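Side-chain contacts in dihydrodipicolinate synthase (Agrobacterium tumefaciens, PDB 3B4U), which probably condenses pyruvate with aspartate semialdehyde on the pathway to lysine, as dihydrodipicolinate synthases do: residues T77-D82 / D89-A94; E93-N96 / N101-L104. All coordinates share one frame; numbering follows the deposited sequence.

Contact 1: residues T77-D82 / D89-A94; sequences TGVLVD and DQSAEA. With MG (magnesium ion), chain C.
In a beta-alpha unit of the TIM barrel, Val79 at the end of strand 75-79 packs against Gln90 on helix 84-96. The two side chains run past each other in opposite directions. Val79 CG2 lies 3.9 Å from Gln90 CB, and Val79 CG1 lies 3.7 Å from Gln90 OE1. Val79 turns both methyls to the helix, its chi1 of 174° placing CG1 opposite the backbone N. Its CG2 also reaches Ser91 OG, whose hydrogen bond goes to Ala87 O one turn back.

The Gln90 chain is extended beyond CG (chi2 -173°), which carries its amide along to the loop after the strand. There the two ends of the amide meet different partners. Gln90 NE2 lies against the methyl CG1 of Val81 at 3.6 Å. Gln90 OE1 accepts a hydrogen bond from water 1 (2.7 Å), and that water in turn accepts one from Leu80 N. No direct hydrogen bond joins the segments, but this water bridges helix and loop.

Strand and helix are nearly antiparallel here, at 167°, as expected when the chain returns along the outside of a barrel. At the far end, Ala94 CB sits only 3.2 Å from Thr77 OG1. That hydroxyl is buried and has no polar partner in the model.

The loop leads on to a magnesium ion. Asp82 OD2 binds it at 2.1 Å, together with waters 2, 3 and 4 and Asp82 OD2 of the second subunit. The other oxygen, Asp82 OD1, is hydrogen-bonded to Ser108 N, which helps to fix the carboxylate.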
loop_
_atom_site.group_PDB
_atom_site.type_symbol
_atom_site.label_atom_id
_atom_site.label_comp_id
_atom_site.label_asym_id
_atom_site.label_seq_id
_atom_site.Cartn_x
_atom_site.Cartn_y
_atom_site.Cartn_z
ATOM N N THR B 77 1.159 16.611 6.685
ATOM C CA THR B 77 0.572 15.286 6.811
ATOM C C THR B 77 1.012 14.375 5.689
ATOM O O THR B 77 0.818 14.693 4.503
ATOM C CB THR B 77 -0.956 15.347 6.863
ATOM O OG1 THR B 77 -1.460 15.950 5.680
ATOM C CG2 THR B 77 -1.433 16.147 8.042
ATOM N N GLY B 78 1.529 13.205 6.034
ATOM C CA GLY B 78 1.797 12.161 5.058
ATOM C C GLY B 78 0.530 11.502 4.581
ATOM O O GLY B 78 -0.385 11.266 5.364
ATOM N N VAL B 79 0.484 11.222 3.291
ATOM C CA VAL B 79 -0.613 10.509 2.627
ATOM C C VAL B 79 0.058 9.413 1.821
ATOM O O VAL B 79 0.844 9.680 0.934
ATOM C CB VAL B 79 -1.462 11.460 1.749
ATOM C CG1 VAL B 79 -2.502 10.675 0.968
ATOM C CG2 VAL B 79 -2.178 12.502 2.645
ATOM N N LEU B 80 -0.240 8.174 2.192
ATOM C CA LEU B 80 0.489 6.967 1.809
ATOM C C LEU B 80 -0.443 5.900 1.312
ATOM O O LEU B 80 -0.305 4.741 1.637
ATOM C CB LEU B 80 1.305 6.443 2.995
ATOM C CG LEU B 80 2.231 7.420 3.724
ATOM C CD1 LEU B 80 2.933 6.720 4.901
ATOM C CD2 LEU B 80 3.282 8.039 2.779
ATOM N N VAL B 81 -1.444 6.277 0.537
ATOM C CA VAL B 81 -2.520 5.368 0.087
ATOM C C VAL B 81 -2.453 5.106 -1.410
ATOM O O VAL B 81 -1.603 5.649 -2.152
ATOM C CB VAL B 81 -3.897 5.883 0.512
ATOM C CG1 VAL B 81 -3.968 5.921 2.037
ATOM C CG2 VAL B 81 -4.166 7.238 -0.110
ATOM N N ASP B 82 -3.320 4.219 -1.870
ATOM C CA ASP B 82 -3.176 3.694 -3.228
ATOM C C ASP B 82 -4.282 4.102 -4.178
ATOM O O ASP B 82 -4.156 3.886 -5.381
ATOM C CB ASP B 82 -3.022 2.181 -3.187
ATOM C CG ASP B 82 -1.943 1.782 -2.203
ATOM O OD1 ASP B 82 -0.866 2.431 -2.251
ATOM O OD2 ASP B 82 -2.180 0.878 -1.381
ATOM N N ASP B 89 -9.065 12.582 -0.559
ATOM C CA ASP B 89 -9.846 12.866 0.634
ATOM C C ASP B 89 -8.937 13.233 1.796
ATOM O O ASP B 89 -9.167 14.214 2.495
ATOM C CB ASP B 89 -10.731 11.682 1.022
ATOM C CG ASP B 89 -11.975 11.538 0.147
ATOM O OD1 ASP B 89 -12.269 12.424 -0.704
ATOM O OD2 ASP B 89 -12.650 10.504 0.327
ATOM N N GLN B 90 -7.870 12.462 1.988
ATOM C CA GLN B 90 -6.932 12.729 3.100
ATOM C C GLN B 90 -6.235 14.067 2.864
ATOM O O GLN B 90 -6.051 14.873 3.782
ATOM C CB GLN B 90 -5.895 11.600 3.264
ATOM C CG GLN B 90 -6.469 10.296 3.754
ATOM C CD GLN B 90 -5.382 9.261 4.053
ATOM O OE1 GLN B 90 -4.199 9.566 4.072
ATOM N NE2 GLN B 90 -5.799 8.041 4.337
ATOM N N SER B 91 -5.824 14.320 1.638
ATOM C CA SER B 91 -5.143 15.584 1.305
ATOM C C SER B 91 -6.070 16.769 1.525
ATOM O O SER B 91 -5.668 17.763 2.138
ATOM C CB SER B 91 -4.659 15.560 -0.126
ATOM O OG SER B 91 -3.664 14.573 -0.352
ATOM N N ALA B 92 -7.289 16.687 1.000
ATOM C CA ALA B 92 -8.240 17.795 1.145
ATOM C C ALA B 92 -8.540 18.097 2.602
ATOM O O ALA B 92 -8.628 19.261 2.999
ATOM C CB ALA B 92 -9.522 17.503 0.355
ATOM N N GLU B 93 -8.694 17.079 3.411
ATOM C CA GLU B 93 -9.002 17.292 4.823
ATOM C C GLU B 93 -7.880 18.050 5.520
ATOM O O GLU B 93 -8.121 18.984 6.212
ATOM C CB GLU B 93 -9.188 15.965 5.541
ATOM C CG GLU B 93 -10.454 15.266 5.227
ATOM C CD GLU B 93 -10.458 13.852 5.772
ATOM O OE1 GLU B 93 -9.892 13.686 6.845
ATOM O OE2 GLU B 93 -11.047 12.992 5.145
ATOM N N ALA B 94 -6.634 17.647 5.285
ATOM C CA ALA B 94 -5.496 18.309 5.914
ATOM C C ALA B 94 -5.327 19.724 5.388
ATOM O O ALA B 94 -5.075 20.665 6.157
ATOM C CB ALA B 94 -4.225 17.476 5.753
HETATM MG MG MG C . -1.272 0.531 0.499
HETATM O O HOH W 1 -2.075 7.911 4.379
HETATM O O HOH W 2 -0.272 2.310 0.338
HETATM O O HOH W 3 0.468 -0.336 -0.244
HETATM O O HOH W 4 -3.006 1.424 1.242
#

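Contact 2: residues E93-N96 / N101-L104; sequences EALN and NILL
Leu95 O is hydrogen-bonded to Arg134 NH2, while the side chain of Leu95 packs on Ile102. The carbonyl belongs to the last turn of helix 84-96, so the arginine ties the helix end to the region just before strand 136-140. Across the contact everything is apolar.

The Leu95 and Ile102 side chains cross at about a right angle. Leu95 CD2 and Ile102 CG1 are 3.9 Å apart, and Leu95 CG lies 4.0 Å from Ile102 CD1. Ile102 bends at its tip (chi2 -56°). This bend brings CD1 to the helix, where it also meets Ala94 CB at 3.6 Å. One methyl therefore touches two successive helix residues.

This is the return half of a beta-alpha-beta crossover. The helix ends, and after a short turn the chain enters the barrel as strand 101-104, beside strand 75-79. Ile102 also rests on Thr77 and Val79 of that strand and on Ile136 of the next. Its backbone pairs with Asp135 and Leu137.

Backbone bonds place the strand in the sheet. Between these two segments the contact is buried hydrocarbon, with no hydrogen bond across it, so it rests on van der Waals contact and the exclusion of water.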
loop_
_atom_site.group_PDB
_atom_site.type_symbol
_atom_site.label_atom_id
_atom_site.label_comp_id
_atom_site.label_asym_id
_atom_site.label_seq_id
_atom_site.Cartn_x
_atom_site.Cartn_y
_atom_site.Cartn_z
ATOM N N GLU B 93 -8.694 17.079 3.411
ATOM C CA GLU B 93 -9.002 17.292 4.823
ATOM C C GLU B 93 -7.880 18.050 5.520
ATOM O O GLU B 93 -8.121 18.984 6.212
ATOM C CB GLU B 93 -9.188 15.965 5.541
ATOM C CG GLU B 93 -10.454 15.266 5.227
ATOM C CD GLU B 93 -10.458 13.852 5.772
ATOM O OE1 GLU B 93 -9.892 13.686 6.845
ATOM O OE2 GLU B 93 -11.047 12.992 5.145
ATOM N N ALA B 94 -6.634 17.647 5.285
ATOM C CA ALA B 94 -5.496 18.309 5.914
ATOM C C ALA B 94 -5.327 19.724 5.388
ATOM O O ALA B 94 -5.075 20.665 6.157
ATOM C CB ALA B 94 -4.225 17.476 5.753
ATOM N N LEU B 95 -5.474 19.913 4.082
ATOM C CA LEU B 95 -5.328 21.249 3.509
ATOM C C LEU B 95 -6.416 22.190 4.009
ATOM O O LEU B 95 -6.137 23.342 4.309
ATOM C CB LEU B 95 -5.351 21.192 1.985
ATOM C CG LEU B 95 -4.124 20.534 1.318
ATOM C CD1 LEU B 95 -4.348 20.426 -0.174
ATOM C CD2 LEU B 95 -2.808 21.265 1.658
ATOM N N ASN B 96 -7.643 21.690 4.148
ATOM C CA ASN B 96 -8.756 22.499 4.650
ATOM C C ASN B 96 -8.523 22.892 6.092
ATOM O O ASN B 96 -8.938 23.970 6.533
ATOM C CB ASN B 96 -10.072 21.719 4.537
ATOM C CG ASN B 96 -11.232 22.438 5.204
ATOM O OD1 ASN B 96 -11.730 22.015 6.245
ATOM N ND2 ASN B 96 -11.637 23.539 4.613
ATOM N N ASN B 101 1.634 21.492 4.344
ATOM C CA ASN B 101 1.879 20.698 3.159
ATOM C C ASN B 101 1.254 19.334 3.341
ATOM O O ASN B 101 1.002 18.879 4.471
ATOM C CB ASN B 101 3.409 20.427 2.928
ATOM C CG ASN B 101 4.199 21.636 2.552
ATOM O OD1 ASN B 101 4.230 22.044 1.358
ATOM N ND2 ASN B 101 4.852 22.206 3.509
ATOM N N ILE B 102 1.057 18.661 2.209
ATOM C CA ILE B 102 0.873 17.227 2.156
ATOM C C ILE B 102 2.178 16.590 1.684
ATOM O O ILE B 102 2.778 17.068 0.738
ATOM C CB ILE B 102 -0.236 16.864 1.138
ATOM C CG1 ILE B 102 -1.538 17.637 1.409
ATOM C CG2 ILE B 102 -0.488 15.337 1.138
ATOM C CD1 ILE B 102 -2.103 17.458 2.803
ATOM N N LEU B 103 2.595 15.498 2.325
ATOM C CA LEU B 103 3.677 14.653 1.831
ATOM C C LEU B 103 3.003 13.478 1.174
ATOM O O LEU B 103 2.502 12.587 1.860
ATOM C CB LEU B 103 4.581 14.235 2.978
ATOM C CG LEU B 103 5.695 13.267 2.571
ATOM C CD1 LEU B 103 6.668 13.919 1.583
ATOM C CD2 LEU B 103 6.443 12.755 3.808
ATOM N N LEU B 104 2.932 13.505 -0.149
ATOM C CA LEU B 104 2.128 12.564 -0.907
ATOM C C LEU B 104 2.979 11.524 -1.601
ATOM O O LEU B 104 3.727 11.812 -2.535
ATOM C CB LEU B 104 1.290 13.321 -1.937
ATOM C CG LEU B 104 0.327 12.490 -2.775
ATOM C CD1 LEU B 104 -0.742 11.790 -1.937
ATOM C CD2 LEU B 104 -0.313 13.360 -3.858
#

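How the contacts relate
The two contacts share helix 84-96 and overlap at Glu93 and Ala94. Their centres are about 6 Å apart. Contact 1 comes first along the chain and joins the helix to strand 75-79 before it. Contact 2 joins the end of the helix to strand 101-104 after it. The two strands are parallel neighbours in the barrel sheet, with probable hydrogen bonds from Val79 N to Leu103 O and from Leu103 N to Thr77 O. Together the contacts close one beta-alpha-beta unit, with the helix lying over both strands. The loop between strand 75-79 and the helix, within this unit, carries Asp82 to the magnesium ion shared with the second subunit.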